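Local coordinates for protein mambaquaretin-1 (Dendroaspis angusticeps, PDB 5M4V) that selectively antagonises the vasopressin type 2 receptor, as a green mamba venom toxin built on the Kunitz fold, at residues Pro2-Leu7 with Gly40-Phe45; Pro11-Ala16 with Gly36-Asn41. All coordinates share one frame; numbering follows the deposited sequence. Where two conformers were deposited one is given.

Contact 1. Residues Pro2-Leu7 with Gly40-Phe45; sequences PSFCNL and GNANRF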
loop_
_atom_site.group_PDB
_atom_site.type_symbol
_atom_site.label_atom_id
_atom_site.label_comp_id
_atom_site.label_asym_id
_atom_site.label_seq_id
_atom_site.Cartn_x
_atom_site.Cartn_y
_atom_site.Cartn_z
ATOM N N PRO A 2 -8.260 0.516 -9.865
ATOM C CA PRO A 2 -7.146 1.064 -10.591
ATOM C C PRO A 2 -6.017 0.044 -10.737
ATOM O O PRO A 2 -5.690 -0.681 -9.802
ATOM C CB PRO A 2 -6.698 2.262 -9.744
ATOM C CG PRO A 2 -7.952 2.693 -9.051
ATOM C CD PRO A 2 -8.628 1.393 -8.745
ATOM N N SER A 3 -5.342 0.055 -11.905
ATOM C CA SER A 3 -4.310 -0.953 -12.137
ATOM C C SER A 3 -3.128 -0.830 -11.129
ATOM O O SER A 3 -2.492 -1.817 -10.833
ATOM C CB SER A 3 -3.859 -1.026 -13.507
ATOM O OG SER A 3 -3.354 0.223 -13.775
ATOM N N PHE A 4 -2.862 0.390 -10.609
ATOM C CA PHE A 4 -1.743 0.536 -9.691
ATOM C C PHE A 4 -1.989 -0.172 -8.354
ATOM O O PHE A 4 -1.012 -0.458 -7.629
ATOM C CB PHE A 4 -1.307 1.997 -9.435
ATOM C CG PHE A 4 -2.316 2.858 -8.734
ATOM C CD1 PHE A 4 -2.396 2.870 -7.373
ATOM C CD2 PHE A 4 -3.062 3.755 -9.405
ATOM C CE1 PHE A 4 -3.310 3.703 -6.767
ATOM C CE2 PHE A 4 -3.929 4.537 -8.834
ATOM C CZ PHE A 4 -4.117 4.541 -7.520
ATOM N N CYS A 5 -3.246 -0.501 -8.037
ATOM C CA CYS A 5 -3.500 -1.330 -6.887
ATOM C C CYS A 5 -2.779 -2.670 -6.952
ATOM O O CYS A 5 -2.499 -3.277 -5.921
ATOM C CB CYS A 5 -4.995 -1.580 -6.784
ATOM S SG CYS A 5 -6.010 -0.093 -6.485
ATOM N N ASN A 6 -2.540 -3.137 -8.202
ATOM C CA ASN A 6 -1.924 -4.410 -8.415
ATOM C C ASN A 6 -0.419 -4.367 -8.409
ATOM O O ASN A 6 0.214 -5.413 -8.536
ATOM C CB ASN A 6 -2.413 -4.993 -9.728
ATOM C CG ASN A 6 -3.906 -5.202 -9.736
ATOM O OD1 ASN A 6 -4.505 -5.592 -8.728
ATOM N ND2 ASN A 6 -4.536 -4.885 -10.854
ATOM N N LEU A 7 0.194 -3.211 -8.209
ATOM C CA LEU A 7 1.648 -3.161 -8.043
ATOM C C LEU A 7 1.993 -3.869 -6.753
ATOM O O LEU A 7 1.267 -3.902 -5.772
ATOM C CB LEU A 7 2.119 -1.695 -7.930
ATOM C CG LEU A 7 1.998 -0.864 -9.200
ATOM C CD1 LEU A 7 2.274 0.570 -8.872
ATOM C CD2 LEU A 7 2.998 -1.405 -10.245
ATOM N N GLY A 40 9.177 4.234 -2.752
ATOM C CA GLY A 40 7.995 3.433 -2.831
ATOM C C GLY A 40 7.272 3.481 -4.178
ATOM O O GLY A 40 7.729 4.132 -5.102
ATOM N N ASN A 41 6.162 2.837 -4.279
ATOM C CA ASN A 41 5.325 2.920 -5.477
ATOM C C ASN A 41 3.926 3.366 -5.045
ATOM O O ASN A 41 3.680 3.698 -3.897
ATOM C CB ASN A 41 5.345 1.638 -6.302
ATOM C CG ASN A 41 4.756 0.448 -5.602
ATOM O OD1 ASN A 41 3.858 0.588 -4.759
ATOM N ND2 ASN A 41 5.196 -0.743 -5.957
ATOM N N ALA A 42 3.006 3.385 -6.024
ATOM C CA ALA A 42 1.667 3.989 -5.783
ATOM C C ALA A 42 0.744 3.095 -5.010
ATOM O O ALA A 42 -0.321 3.589 -4.564
ATOM C CB ALA A 42 1.044 4.347 -7.120
ATOM N N ASN A 43 1.060 1.819 -4.791
ATOM C CA ASN A 43 0.214 0.968 -3.955
ATOM C C ASN A 43 0.599 1.168 -2.471
ATOM O O ASN A 43 1.177 0.305 -1.812
ATOM C CB ASN A 43 0.335 -0.461 -4.376
ATOM C CG ASN A 43 -0.579 -1.387 -3.588
ATOM O OD1 ASN A 43 -1.509 -0.936 -2.934
ATOM N ND2 ASN A 43 -0.287 -2.680 -3.644
ATOM N N ARG A 44 0.262 2.372 -1.995
ATOM C CA ARG A 44 0.660 2.773 -0.673
ATOM C C ARG A 44 -0.303 3.880 -0.240
ATOM O O ARG A 44 -0.461 4.879 -0.939
ATOM C CB ARG A 44 2.081 3.307 -0.638
ATOM C CG ARG A 44 2.514 3.802 0.713
ATOM C CD ARG A 44 3.893 4.287 0.882
ATOM N NE ARG A 44 4.060 5.649 0.410
ATOM C CZ ARG A 44 4.652 5.927 -0.739
ATOM N NH1 ARG A 44 5.066 4.930 -1.491
ATOM N NH2 ARG A 44 4.933 7.169 -1.114
ATOM N N PHE A 45 -0.867 3.723 0.953
ATOM C CA PHE A 45 -1.898 4.610 1.453
ATOM C C PHE A 45 -1.641 4.905 2.910
ATOM O O PHE A 45 -1.199 4.058 3.677
ATOM C CB PHE A 45 -3.283 3.971 1.294
ATOM C CG PHE A 45 -3.557 3.551 -0.097
ATOM C CD1 PHE A 45 -4.071 4.417 -1.029
ATOM C CD2 PHE A 45 -3.213 2.286 -0.559
ATOM C CE1 PHE A 45 -4.280 4.071 -2.329
ATOM C CE2 PHE A 45 -3.416 1.905 -1.869
ATOM C CZ PHE A 45 -3.960 2.818 -2.747
#
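L7, N43 and F4 carry most of the surface where the 3-10 turn at 3-6, with the residue after it, packs against the loop 40-45. The polar link is made by N43: its ND2 donates to the backbone O of L7 at 2.9 Å, with 152° at the hydrogen and the donor 22° out of the carbonyl plane. CG of N43 lies anti to its backbone N (chi1 -177°), which carries the amide across to segment 2-7. The other end of this buried amide is also satisfied, OD1 accepting from the backbone N of Y23 in strand 18-24. CB of N43 rests 3.5 Å from F4 O.

L7 and N41 run past each other in opposite directions; L7 CB comes to 3.8 Å from N41 ND2, an amide nitrogen that itself donates to P8 O. L7 CD1 comes to 4.3 Å from A42 CB. N41 OD1 accepts from the backbone N of N43 at 3.1 Å, closing an Asx turn within the loop. F4 CD1 lies 3.8 Å from A42 CB. Its CE1 then approaches F45 CZ at 4.2 Å, the latter atom sitting at the F4 ring edge near its plane. Both phenylalanines also touch T54 of helix 48-55, while C5 is joined to that helix by its disulfide to C55.

The chemistry is thus divided: apolar contacts of F4 and L7 meet at A42, away from a buried carboxamide whose oxygen and nitrogen are each hydrogen-bonded to backbone, tying the N-terminal turn, loop 40-45 and strand 18-24 together.

Contact 2. Residues Pro11-Ala16 with Gly36-Asn41; sequences PGPCKA and GGCKGN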
loop_
_atom_site.group_PDB
_atom_site.type_symbol
_atom_site.label_atom_id
_atom_site.label_comp_id
_atom_site.label_asym_id
_atom_site.label_seq_id
_atom_site.Cartn_x
_atom_site.Cartn_y
_atom_site.Cartn_z
ATOM N N PRO A 11 8.195 -1.650 0.499
ATOM C CA PRO A 11 8.686 -0.910 1.664
ATOM C C PRO A 11 9.820 0.024 1.349
ATOM O O PRO A 11 10.001 1.040 2.036
ATOM C CB PRO A 11 9.107 -2.017 2.665
ATOM C CG PRO A 11 8.391 -3.278 2.197
ATOM C CD PRO A 11 8.247 -3.090 0.667
ATOM N N GLY A 12 10.584 -0.284 0.331
ATOM C CA GLY A 12 11.726 0.409 -0.009
ATOM C C GLY A 12 12.941 0.082 0.982
ATOM O O GLY A 12 12.792 -0.643 1.951
ATOM N N PRO A 13 14.035 0.725 0.808
ATOM C CA PRO A 13 15.287 0.418 1.533
ATOM C C PRO A 13 15.524 1.339 2.730
ATOM O O PRO A 13 16.533 1.101 3.465
ATOM C CB PRO A 13 16.343 0.601 0.470
ATOM C CG PRO A 13 15.774 1.702 -0.346
ATOM C CD PRO A 13 14.220 1.592 -0.404
ATOM N N CYS A 14 14.799 2.472 2.719
ATOM C CA CYS A 14 15.005 3.323 3.803
ATOM C C CYS A 14 14.393 2.718 5.106
ATOM O O CYS A 14 13.618 1.733 5.008
ATOM C CB CYS A 14 14.576 4.749 3.582
ATOM S SG CYS A 14 15.482 5.685 2.291
ATOM N N LYS A 15 14.686 3.264 6.269
ATOM C CA LYS A 15 14.283 2.668 7.533
ATOM C C LYS A 15 13.631 3.597 8.471
ATOM O O LYS A 15 13.794 3.554 9.747
ATOM C CB LYS A 15 15.476 1.955 8.175
ATOM C CG LYS A 15 16.012 0.887 7.291
ATOM C CD LYS A 15 15.161 -0.359 7.211
ATOM C CE LYS A 15 15.465 -1.170 5.960
ATOM N NZ LYS A 15 14.635 -2.435 5.826
ATOM N N ALA A 16 12.834 4.491 7.930
ATOM C CA ALA A 16 12.006 5.331 8.732
ATOM C C ALA A 16 10.839 4.467 9.139
ATOM O O ALA A 16 10.679 3.273 8.658
ATOM C CB ALA A 16 11.596 6.538 8.021
ATOM N N GLY A 36 9.398 2.380 4.465
ATOM C CA GLY A 36 10.676 2.944 4.984
ATOM C C GLY A 36 10.876 4.430 4.669
ATOM O O GLY A 36 11.857 4.954 5.225
ATOM N N GLY A 37 10.046 5.006 3.830
ATOM C CA GLY A 37 10.073 6.459 3.626
ATOM C C GLY A 37 10.621 6.906 2.309
ATOM O O GLY A 37 10.499 8.083 1.999
ATOM N N CYS A 38 11.234 6.030 1.508
ATOM C CA CYS A 38 11.752 6.394 0.198
ATOM C C CYS A 38 11.513 5.255 -0.815
ATOM O O CYS A 38 11.439 4.105 -0.514
ATOM C CB CYS A 38 13.247 6.718 0.243
ATOM S SG CYS A 38 14.406 5.280 0.504
ATOM N N LYS A 39 11.462 5.693 -2.066
ATOM C CA LYS A 39 11.508 4.719 -3.238
ATOM C C LYS A 39 10.276 3.822 -3.304
ATOM O O LYS A 39 10.371 2.746 -3.872
ATOM C CB LYS A 39 12.809 3.858 -3.314
ATOM C CG LYS A 39 14.064 4.768 -3.322
ATOM C CD LYS A 39 15.303 3.925 -3.537
ATOM C CE LYS A 39 15.648 3.871 -5.025
ATOM N NZ LYS A 39 16.766 2.920 -5.269
ATOM N N GLY A 40 9.177 4.234 -2.752
ATOM C CA GLY A 40 7.995 3.433 -2.831
ATOM C C GLY A 40 7.272 3.481 -4.178
ATOM O O GLY A 40 7.729 4.132 -5.102
ATOM N N ASN A 41 6.162 2.837 -4.279
ATOM C CA ASN A 41 5.325 2.920 -5.477
ATOM C C ASN A 41 3.926 3.366 -5.045
ATOM O O ASN A 41 3.680 3.698 -3.897
ATOM C CB ASN A 41 5.345 1.638 -6.302
ATOM C CG ASN A 41 4.756 0.448 -5.602
ATOM O OD1 ASN A 41 3.858 0.588 -4.759
ATOM N ND2 ASN A 41 5.196 -0.743 -5.957
HETATM O O HOH W 1 12.004 3.076 1.934
#
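C14 and C38 are joined SG to SG at 2.1 Å, and the disulfide torsion of 97° turns their two CB-SG bonds nearly perpendicular. The sulfurs arrive by different routes: SG of C14 stands beside its backbone N, anti to the carbonyl carbon, whereas that of C38 lies between backbone N and carbonyl carbon (chi1 71°). The P13 ring lies next to the bridge, its CD 3.8 Å from C38 SG. Its CG meets the K39 side chain at CD, 3.9 Å away, and these two side chains cross at about a right angle.

Around G36 the loops meet backbone to backbone. G36 N donates to P11 O at 2.8 Å, and A16 N donates to G36 O at 2.9 Å. Between these bonds CA of G36 approaches C14 O at 3.2 Å in a CA-H...O contact; a side chain here would clash with that oxygen, so the close approach depends on glycine. G37 is glycine for another reason: at its backbone angles a CB would be jammed against the carbonyl O of G36. A water takes hydrogens from C14 N and C38 N and gives one to P11 O at 2.9 Å, linking the backbones of the two loops beside the disulfide.

The side chain of K15 points away from segment 36-41, projecting from the loop just after the bridge. Two surface loops clamped by C14-C38 form the end that binds protease in Kunitz/BPTI inhibitors, where the residue after the first cysteine is P1, a lysine in BPTI; this receptor antagonist keeps that scaffold.

The centres of contact 1 and contact 2 lie 14 Å apart, and one continuous loop, running from strand 29-35 to helix 48-55, supplies the second segment of both, with G40 and N41 common to them. The first segments, 2-7 and 11-16, follow in that order before strand 18-24. Contact 2 therefore comes first on the shared loop but second on the N-terminal part of the chain. Contact 2 lies at the surface, about 12 Å from the chain centre, and contact 1 deeper, at about 6 Å. C14-C38 within contact 2, C5-C55 running from contact 1 to helix 48-55, and C30-C51 make up the three-disulfide Kunitz set, bracing a small chain of 57 residues, most outside helix and strand.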